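Local coordinates for high-affinity zinc uptake system protein znuA (Streptococcus suis, PDB 3MFQ) that probably serves as the solute-binding component of a metal uptake system, capturing zinc or a related metal ion for import into the cell, at residues 32-37 with 65-70; 39-44 with 101-106; 149-154 with 273-278. All coordinates share one frame; numbering follows the deposited sequence.

Interaction 1: 32-37 with 65-70; sequences LLIPAG and HFEGKM
Ile-34 and Met-70 reach for one another tip to tip, each ending in a methyl group, with Ile-34 CD1 4.0 Å from Met-70 CE. On the isoleucine side the longer branch does the work: CG1 stands anti to the carbonyl carbon and CD1 continues fully extended (chi2 180°), a straight arm across to the other loop. The methionine is built differently. Its chain is extended as far as the sulfur and then turns at the last torsion (chi3 -63°), which swings CE off the line of the chain to the side where Ile-34 and Glu-67 lie. Glu-67 comes in more loosely, its CG 4.5 Å from Ile-34 CD1, so the isoleucine tip has the methionine methyl and the aliphatic part of the glutamate before it. These are the loops following strands 29-32 and 58-61 of a parallel sheet, and strand 8-11 runs between those two strands, so the contact spans the C-terminal end of strand 8-11, an inner strand. The link to that strand is direct: backbone hydrogen bonds join Leu-33 to Val-11 and Ile-34 to Thr-12. The carboxylate of Glu-67 turns to the same place, OE2 hydrogen-bonding Thr-12 OG1, which ties down a buried polar end beside an apolar cluster. Leu-33 starts toward the other loop, but its side chain packs on Lys-52 and Leu-53 of helix 47-55. Met-70 occupies the N-cap position of helix 71-77, and its side chain also rests on Ala-45.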
# COMPACT_ATOMS: atom_id res chain seq x y z
N LEU A 32 -14.31 -9.72 1.05
CA LEU A 32 -12.87 -9.59 0.92
C LEU A 32 -12.27 -10.85 0.32
O LEU A 32 -12.52 -11.96 0.80
CB LEU A 32 -12.22 -9.30 2.27
CG LEU A 32 -10.70 -9.23 2.25
CD1 LEU A 32 -10.22 -8.28 1.16
CD2 LEU A 32 -10.15 -8.82 3.60
N LEU A 33 -11.49 -10.68 -0.74
CA LEU A 33 -10.89 -11.82 -1.43
C LEU A 33 -9.52 -12.14 -0.86
O LEU A 33 -9.26 -13.26 -0.42
CB LEU A 33 -10.78 -11.53 -2.93
CG LEU A 33 -12.04 -10.95 -3.57
CD1 LEU A 33 -11.93 -11.02 -5.08
CD2 LEU A 33 -13.27 -11.70 -3.09
N ILE A 34 -8.64 -11.14 -0.87
CA ILE A 34 -7.28 -11.31 -0.37
C ILE A 34 -7.20 -10.96 1.11
O ILE A 34 -7.32 -9.79 1.49
CB ILE A 34 -6.28 -10.44 -1.16
CG1 ILE A 34 -6.47 -10.66 -2.67
CG2 ILE A 34 -4.86 -10.74 -0.74
CD1 ILE A 34 -5.54 -9.85 -3.53
N PRO A 35 -7.01 -11.97 1.96
CA PRO A 35 -6.94 -11.80 3.42
C PRO A 35 -5.80 -10.89 3.84
O PRO A 35 -4.70 -11.00 3.29
CB PRO A 35 -6.69 -13.22 3.93
CG PRO A 35 -7.17 -14.11 2.83
CD PRO A 35 -6.85 -13.38 1.57
N ALA A 36 -6.05 -10.01 4.80
CA ALA A 36 -5.02 -9.13 5.32
C ALA A 36 -3.79 -9.95 5.69
O ALA A 36 -3.90 -11.00 6.32
CB ALA A 36 -5.53 -8.37 6.53
N GLY A 37 -2.62 -9.46 5.30
CA GLY A 37 -1.38 -10.15 5.59
C GLY A 37 -0.86 -10.91 4.38
O GLY A 37 0.30 -11.34 4.37
N HIS A 65 -2.20 -3.31 -12.11
CA HIS A 65 -1.60 -4.64 -12.02
C HIS A 65 -1.16 -4.97 -10.59
O HIS A 65 -0.33 -5.85 -10.37
CB HIS A 65 -0.40 -4.76 -12.96
CG HIS A 65 -0.76 -4.67 -14.41
ND1 HIS A 65 -1.91 -4.05 -14.86
CD2 HIS A 65 -0.12 -5.11 -15.52
CE1 HIS A 65 -1.96 -4.12 -16.18
NE2 HIS A 65 -0.88 -4.76 -16.61
N PHE A 66 -1.73 -4.25 -9.62
CA PHE A 66 -1.42 -4.52 -8.22
C PHE A 66 -1.74 -5.97 -7.87
O PHE A 66 -0.88 -6.71 -7.37
CB PHE A 66 -2.17 -3.56 -7.30
CG PHE A 66 -2.00 -3.85 -5.83
CD1 PHE A 66 -0.77 -4.24 -5.32
CD2 PHE A 66 -3.07 -3.73 -4.96
CE1 PHE A 66 -0.62 -4.51 -3.97
CE2 PHE A 66 -2.92 -4.00 -3.61
CZ PHE A 66 -1.69 -4.39 -3.12
N GLU A 67 -2.97 -6.38 -8.14
CA GLU A 67 -3.38 -7.76 -7.93
C GLU A 67 -2.50 -8.71 -8.74
O GLU A 67 -2.39 -9.89 -8.42
CB GLU A 67 -4.86 -7.95 -8.29
CG GLU A 67 -5.82 -7.40 -7.24
CD GLU A 67 -6.09 -5.92 -7.41
OE1 GLU A 67 -5.44 -5.29 -8.27
OE2 GLU A 67 -6.95 -5.38 -6.69
N GLY A 68 -1.88 -8.19 -9.79
CA GLY A 68 -0.84 -8.90 -10.52
C GLY A 68 -1.24 -10.17 -11.24
O GLY A 68 -0.76 -10.45 -12.34
N LYS A 69 -2.10 -10.97 -10.61
CA LYS A 69 -2.50 -12.24 -11.19
C LYS A 69 -4.01 -12.39 -11.35
O LYS A 69 -4.54 -13.51 -11.37
CB LYS A 69 -1.93 -13.40 -10.37
CG LYS A 69 -0.47 -13.71 -10.68
CD LYS A 69 0.05 -14.84 -9.81
CE LYS A 69 1.26 -15.51 -10.46
NZ LYS A 69 2.31 -14.53 -10.85
N MET A 70 -4.71 -11.27 -11.48
CA MET A 70 -6.15 -11.29 -11.69
C MET A 70 -6.59 -10.15 -12.59
O MET A 70 -7.77 -9.79 -12.62
CB MET A 70 -6.89 -11.22 -10.35
CG MET A 70 -6.59 -12.37 -9.41
SD MET A 70 -7.55 -12.27 -7.89
CE MET A 70 -6.94 -10.74 -7.19

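Interaction 2: 39-44 with 101-106; sequences DPHLYV and VDPHFW. With ZN (zinc ion), chain D.
The zinc site in the cleft brings these loops together, each lending one histidine to the metal. His-41 NE2 binds zinc at 2.5 Å and His-104 NE2 at 2.2 Å, and the angle between the two bonds at the metal is about 98°. The imidazoles themselves meet obliquely, planes 56° apart, with His-104 NE2 in the plane of the His-41 ring at its edge, 3.5 Å from His-41 NE2. Zinc does not sit evenly on both rings: it lies nearer CD2 than CE1 of His-41, at 3.1 against 3.6 Å, whereas CD2 and CE1 of His-104 are almost equally far from it. Pro-103 wedges in beside the pair. Its CG lies over one face of the His-104 ring, toward the rim, and also comes to 4.0 Å from the edge atom CE1 of His-41. Behind the first shell stands a carboxylate. Asp-102 OD1 takes the ring N-H of His-104 ND1 at 2.6 Å on its syn side, and accepts the backbone N of His-104 from above the carboxylate plane, closing an Asx turn. The backbone bond steadies the carboxylate, and the bond to ND1 probably limits the ring's rotation, with NE2 directed at the metal. Asp-39 OD1 makes a matching Asx turn with the backbone N of His-41, but holds no ring nitrogen. His-170 and Asp-254 complete the coordination. Around the site, Tyr-43 OH is hydrogen-bonded to Asp-49 OD1 of helix 47-55, anchoring the first loop after strand 29-32; the second, leaving strand 100-101, is pinned by Phe-105 against Leu-111 and Ala-115 and by Trp-106 against Tyr-112, all three on helix 109-123.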
# COMPACT_ATOMS: atom_id res chain seq x y z
N ASP A 39 -0.24 -11.21 0.01
CA ASP A 39 0.34 -10.35 -1.00
C ASP A 39 -0.42 -10.42 -2.32
O ASP A 39 -0.36 -11.43 -3.02
CB ASP A 39 1.80 -10.72 -1.22
CG ASP A 39 2.50 -9.80 -2.20
OD1 ASP A 39 1.81 -8.97 -2.84
OD2 ASP A 39 3.73 -9.92 -2.34
N PRO A 40 -1.12 -9.34 -2.68
CA PRO A 40 -1.89 -9.26 -3.92
C PRO A 40 -1.02 -9.47 -5.16
O PRO A 40 -1.52 -9.95 -6.17
CB PRO A 40 -2.45 -7.84 -3.90
CG PRO A 40 -2.49 -7.47 -2.45
CD PRO A 40 -1.28 -8.13 -1.86
N HIS A 41 0.26 -9.12 -5.07
CA HIS A 41 1.17 -9.31 -6.19
C HIS A 41 1.18 -10.76 -6.65
O HIS A 41 1.37 -11.05 -7.83
CB HIS A 41 2.60 -8.90 -5.82
CG HIS A 41 2.80 -7.42 -5.72
ND1 HIS A 41 2.74 -6.59 -6.82
CD2 HIS A 41 3.10 -6.62 -4.67
CE1 HIS A 41 2.97 -5.34 -6.45
NE2 HIS A 41 3.19 -5.34 -5.15
N LEU A 42 0.99 -11.67 -5.70
CA LEU A 42 1.15 -13.10 -5.97
C LEU A 42 -0.17 -13.86 -5.91
O LEU A 42 -0.27 -14.98 -6.42
CB LEU A 42 2.12 -13.71 -4.96
CG LEU A 42 3.43 -12.95 -4.75
CD1 LEU A 42 4.27 -13.63 -3.69
CD2 LEU A 42 4.19 -12.82 -6.05
N TYR A 43 -1.18 -13.26 -5.28
CA TYR A 43 -2.45 -13.94 -5.08
C TYR A 43 -2.99 -14.51 -6.38
O TYR A 43 -3.05 -13.82 -7.40
CB TYR A 43 -3.48 -12.99 -4.46
CG TYR A 43 -4.64 -13.70 -3.81
CD1 TYR A 43 -4.60 -14.06 -2.47
CD2 TYR A 43 -5.79 -14.01 -4.53
CE1 TYR A 43 -5.66 -14.70 -1.86
CE2 TYR A 43 -6.86 -14.65 -3.93
CZ TYR A 43 -6.79 -15.00 -2.60
OH TYR A 43 -7.85 -15.64 -2.00
N VAL A 44 -3.36 -15.79 -6.35
CA VAL A 44 -3.95 -16.43 -7.51
C VAL A 44 -5.42 -16.74 -7.26
O VAL A 44 -5.76 -17.48 -6.34
CB VAL A 44 -3.22 -17.73 -7.88
CG1 VAL A 44 -3.87 -18.39 -9.08
CG2 VAL A 44 -1.75 -17.45 -8.15
N VAL A 101 4.19 0.59 -14.48
CA VAL A 101 3.57 1.50 -13.52
C VAL A 101 3.73 1.00 -12.09
O VAL A 101 3.66 -0.21 -11.83
CB VAL A 101 2.07 1.71 -13.83
CG1 VAL A 101 1.33 0.39 -13.80
CG2 VAL A 101 1.46 2.70 -12.85
N ASP A 102 3.94 1.92 -11.16
CA ASP A 102 4.02 1.61 -9.74
C ASP A 102 2.61 1.64 -9.14
O ASP A 102 1.96 2.68 -9.13
CB ASP A 102 4.94 2.60 -9.02
CG ASP A 102 5.13 2.26 -7.55
OD1 ASP A 102 4.35 1.46 -7.01
OD2 ASP A 102 6.08 2.80 -6.94
N PRO A 103 2.14 0.49 -8.63
CA PRO A 103 0.77 0.33 -8.14
C PRO A 103 0.52 0.93 -6.76
O PRO A 103 -0.63 1.13 -6.39
CB PRO A 103 0.60 -1.19 -8.09
CG PRO A 103 1.97 -1.71 -7.84
CD PRO A 103 2.91 -0.77 -8.56
N HIS A 104 1.58 1.21 -6.01
CA HIS A 104 1.45 1.64 -4.63
C HIS A 104 1.04 3.11 -4.51
O HIS A 104 1.73 3.90 -3.87
CB HIS A 104 2.77 1.41 -3.88
CG HIS A 104 3.33 0.04 -4.06
ND1 HIS A 104 4.29 -0.25 -5.00
CD2 HIS A 104 3.06 -1.12 -3.42
CE1 HIS A 104 4.60 -1.53 -4.94
NE2 HIS A 104 3.86 -2.09 -3.99
N PHE A 105 -0.09 3.45 -5.10
CA PHE A 105 -0.56 4.83 -5.15
C PHE A 105 -1.15 5.33 -3.84
O PHE A 105 -1.28 6.54 -3.62
CB PHE A 105 -1.62 4.97 -6.24
CG PHE A 105 -2.88 4.21 -5.94
CD1 PHE A 105 -3.04 2.90 -6.35
CD2 PHE A 105 -3.90 4.81 -5.22
CE1 PHE A 105 -4.20 2.21 -6.06
CE2 PHE A 105 -5.06 4.12 -4.92
CZ PHE A 105 -5.21 2.82 -5.34
N TRP A 106 -1.54 4.41 -2.96
CA TRP A 106 -2.31 4.76 -1.77
C TRP A 106 -1.53 5.56 -0.72
O TRP A 106 -2.14 6.16 0.17
CB TRP A 106 -2.93 3.51 -1.13
CG TRP A 106 -1.96 2.39 -0.94
CD1 TRP A 106 -1.16 2.17 0.14
CD2 TRP A 106 -1.70 1.33 -1.87
NE1 TRP A 106 -0.41 1.03 -0.05
CE2 TRP A 106 -0.72 0.50 -1.28
CE3 TRP A 106 -2.19 1.00 -3.13
CZ2 TRP A 106 -0.23 -0.64 -1.91
CZ3 TRP A 106 -1.70 -0.13 -3.76
CH2 TRP A 106 -0.72 -0.93 -3.15
ZN ZN D . 4.14 -4.10 -3.23

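Interaction 3: 149-154 with 273-278; sequences HAWVEK and NVKLMV
The indole of Trp-151 meets the other helix with the far side of its six-membered ring. Lys-275 CG sits at the ring edge, in plane and 3.9 Å from Trp-151 CH2, while Val-152 CG2 from its own helix also lies in plane at an edge. Val-274 CG1 approaches obliquely, 3.5 Å from Trp-151 CZ3, and Lys-271 adds a cation-pi interaction. The fold element is a pair of side-by-side helices: 131-156, whose length fits the long helix that spans the two lobes in metal-binding proteins of this family, and the C-terminal helix 266-281. Locally the two run almost exactly parallel, at 6°, with axes 10.6 Å apart. The indole gets across because CG of Trp-151 stands anti to the backbone N (chi1 -177°), which carries the indole off the helix surface as far as the neighbouring helix. There the ring and Val-274 slide past one another in opposite directions. Lys-275, extended beyond CG, crosses the indole at about a right angle at its edge, where CG lies by CH2 and CE lies 3.9 Å from Trp-151 CZ2; its aliphatic stem covers the more exposed flank of the joint. On the inner side, buried Val-274 goes on to touch Glu-155 and Leu-156 one turn along helix 131-156. Next to it, Asn-273 faces elsewhere and gives its ND2 to the carbonyl of Phe-252. CG1 of Val-274 lies closest to the tryptophan, while CG2 has Val-152 CG1 as its nearest partner, at 3.7 Å.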
# COMPACT_ATOMS: atom_id res chain seq x y z
N HIS A 149 -3.00 14.03 6.22
CA HIS A 149 -1.86 14.52 5.47
C HIS A 149 -1.08 15.55 6.28
O HIS A 149 0.15 15.59 6.24
CB HIS A 149 -2.30 15.13 4.13
CG HIS A 149 -1.16 15.54 3.25
ND1 HIS A 149 -0.69 14.75 2.23
CD2 HIS A 149 -0.40 16.66 3.24
CE1 HIS A 149 0.32 15.36 1.63
NE2 HIS A 149 0.51 16.53 2.23
N ALA A 150 -1.80 16.39 7.02
CA ALA A 150 -1.18 17.39 7.86
C ALA A 150 -0.44 16.73 9.02
O ALA A 150 0.61 17.19 9.45
CB ALA A 150 -2.21 18.37 8.38
N TRP A 151 -1.01 15.63 9.52
CA TRP A 151 -0.42 14.89 10.63
C TRP A 151 0.91 14.28 10.23
O TRP A 151 1.90 14.39 10.95
CB TRP A 151 -1.38 13.79 11.09
CG TRP A 151 -0.89 13.01 12.28
CD1 TRP A 151 -1.14 13.28 13.59
CD2 TRP A 151 -0.09 11.83 12.26
NE1 TRP A 151 -0.54 12.34 14.39
CE2 TRP A 151 0.11 11.44 13.60
CE3 TRP A 151 0.48 11.06 11.24
CZ2 TRP A 151 0.86 10.31 13.94
CZ3 TRP A 151 1.22 9.94 11.58
CH2 TRP A 151 1.40 9.58 12.92
N VAL A 152 0.93 13.63 9.07
CA VAL A 152 2.14 12.99 8.57
C VAL A 152 3.25 14.01 8.38
O VAL A 152 4.40 13.78 8.77
CB VAL A 152 1.89 12.28 7.23
CG1 VAL A 152 3.17 11.64 6.73
CG2 VAL A 152 0.79 11.25 7.37
N GLU A 153 2.90 15.14 7.78
CA GLU A 153 3.85 16.23 7.56
C GLU A 153 4.50 16.69 8.86
O GLU A 153 5.72 16.64 9.01
CB GLU A 153 3.16 17.41 6.88
CG GLU A 153 2.91 17.23 5.38
CD GLU A 153 4.19 17.34 4.55
OE1 GLU A 153 5.28 17.45 5.14
OE2 GLU A 153 4.09 17.32 3.31
N LYS A 154 3.68 17.13 9.80
CA LYS A 154 4.19 17.59 11.09
C LYS A 154 4.99 16.48 11.76
O LYS A 154 6.00 16.73 12.42
CB LYS A 154 3.03 18.03 12.00
CG LYS A 154 3.46 18.46 13.40
CD LYS A 154 2.35 19.22 14.12
CE LYS A 154 2.02 20.53 13.42
NZ LYS A 154 0.74 21.13 13.91
N ASN A 273 2.86 3.32 10.34
CA ASN A 273 4.03 3.39 9.49
C ASN A 273 4.88 4.62 9.80
O ASN A 273 6.09 4.52 9.99
CB ASN A 273 3.63 3.37 8.01
CG ASN A 273 3.24 1.98 7.53
OD1 ASN A 273 3.23 1.02 8.31
ND2 ASN A 273 2.92 1.87 6.25
N VAL A 274 4.23 5.77 9.86
CA VAL A 274 4.91 7.04 10.09
C VAL A 274 5.65 7.07 11.43
O VAL A 274 6.85 7.37 11.47
CB VAL A 274 3.94 8.22 10.02
CG1 VAL A 274 4.59 9.47 10.57
CG2 VAL A 274 3.49 8.44 8.58
N LYS A 275 4.95 6.78 12.52
CA LYS A 275 5.57 6.77 13.84
C LYS A 275 6.80 5.86 13.85
O LYS A 275 7.82 6.18 14.46
CB LYS A 275 4.58 6.30 14.91
CG LYS A 275 3.46 7.27 15.23
CD LYS A 275 2.69 6.81 16.47
CE LYS A 275 1.47 7.70 16.75
NZ LYS A 275 0.79 7.32 18.02
N LEU A 276 6.69 4.73 13.17
CA LEU A 276 7.76 3.75 13.13
C LEU A 276 9.01 4.34 12.51
O LEU A 276 10.12 4.13 13.00
CB LEU A 276 7.31 2.51 12.35
CG LEU A 276 8.22 1.28 12.42
CD1 LEU A 276 8.38 0.82 13.85
CD2 LEU A 276 7.67 0.16 11.56
N MET A 277 8.83 5.08 11.43
CA MET A 277 9.95 5.68 10.72
C MET A 277 10.65 6.73 11.57
O MET A 277 11.88 6.76 11.64
CB MET A 277 9.47 6.31 9.41
CG MET A 277 8.77 5.34 8.48
SD MET A 277 8.21 6.13 6.96
CE MET A 277 7.39 4.76 6.16
N VAL A 278 9.88 7.59 12.22
CA VAL A 278 10.45 8.67 13.01
C VAL A 278 11.28 8.11 14.16
O VAL A 278 12.33 8.64 14.48
CB VAL A 278 9.37 9.63 13.55
CG1 VAL A 278 8.39 10.00 12.45
CG2 VAL A 278 8.64 9.01 14.73

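In the fold
Interactions 1 and 2 form one continuous cluster, their centres about 7 Å apart and their segments alternating along the chain. Pro-40 CG rests on Phe-66 CZ at 3.3 Å, Tyr-43 OH probably hydrogen-bonds Leu-33 O at 3.2 Å, and Phe-66, in the loop 65-70, meets the metal ligand His-41 edge-to-face. Interaction 2 is part of the zinc site; in interaction 1 the side chain of Glu-67 is about 11 Å from the metal. Interaction 3 touches neither: its centre lies about 23 Å from that of interaction 2 and about 26 Å from that of interaction 1, across the centre of the chain from the latter.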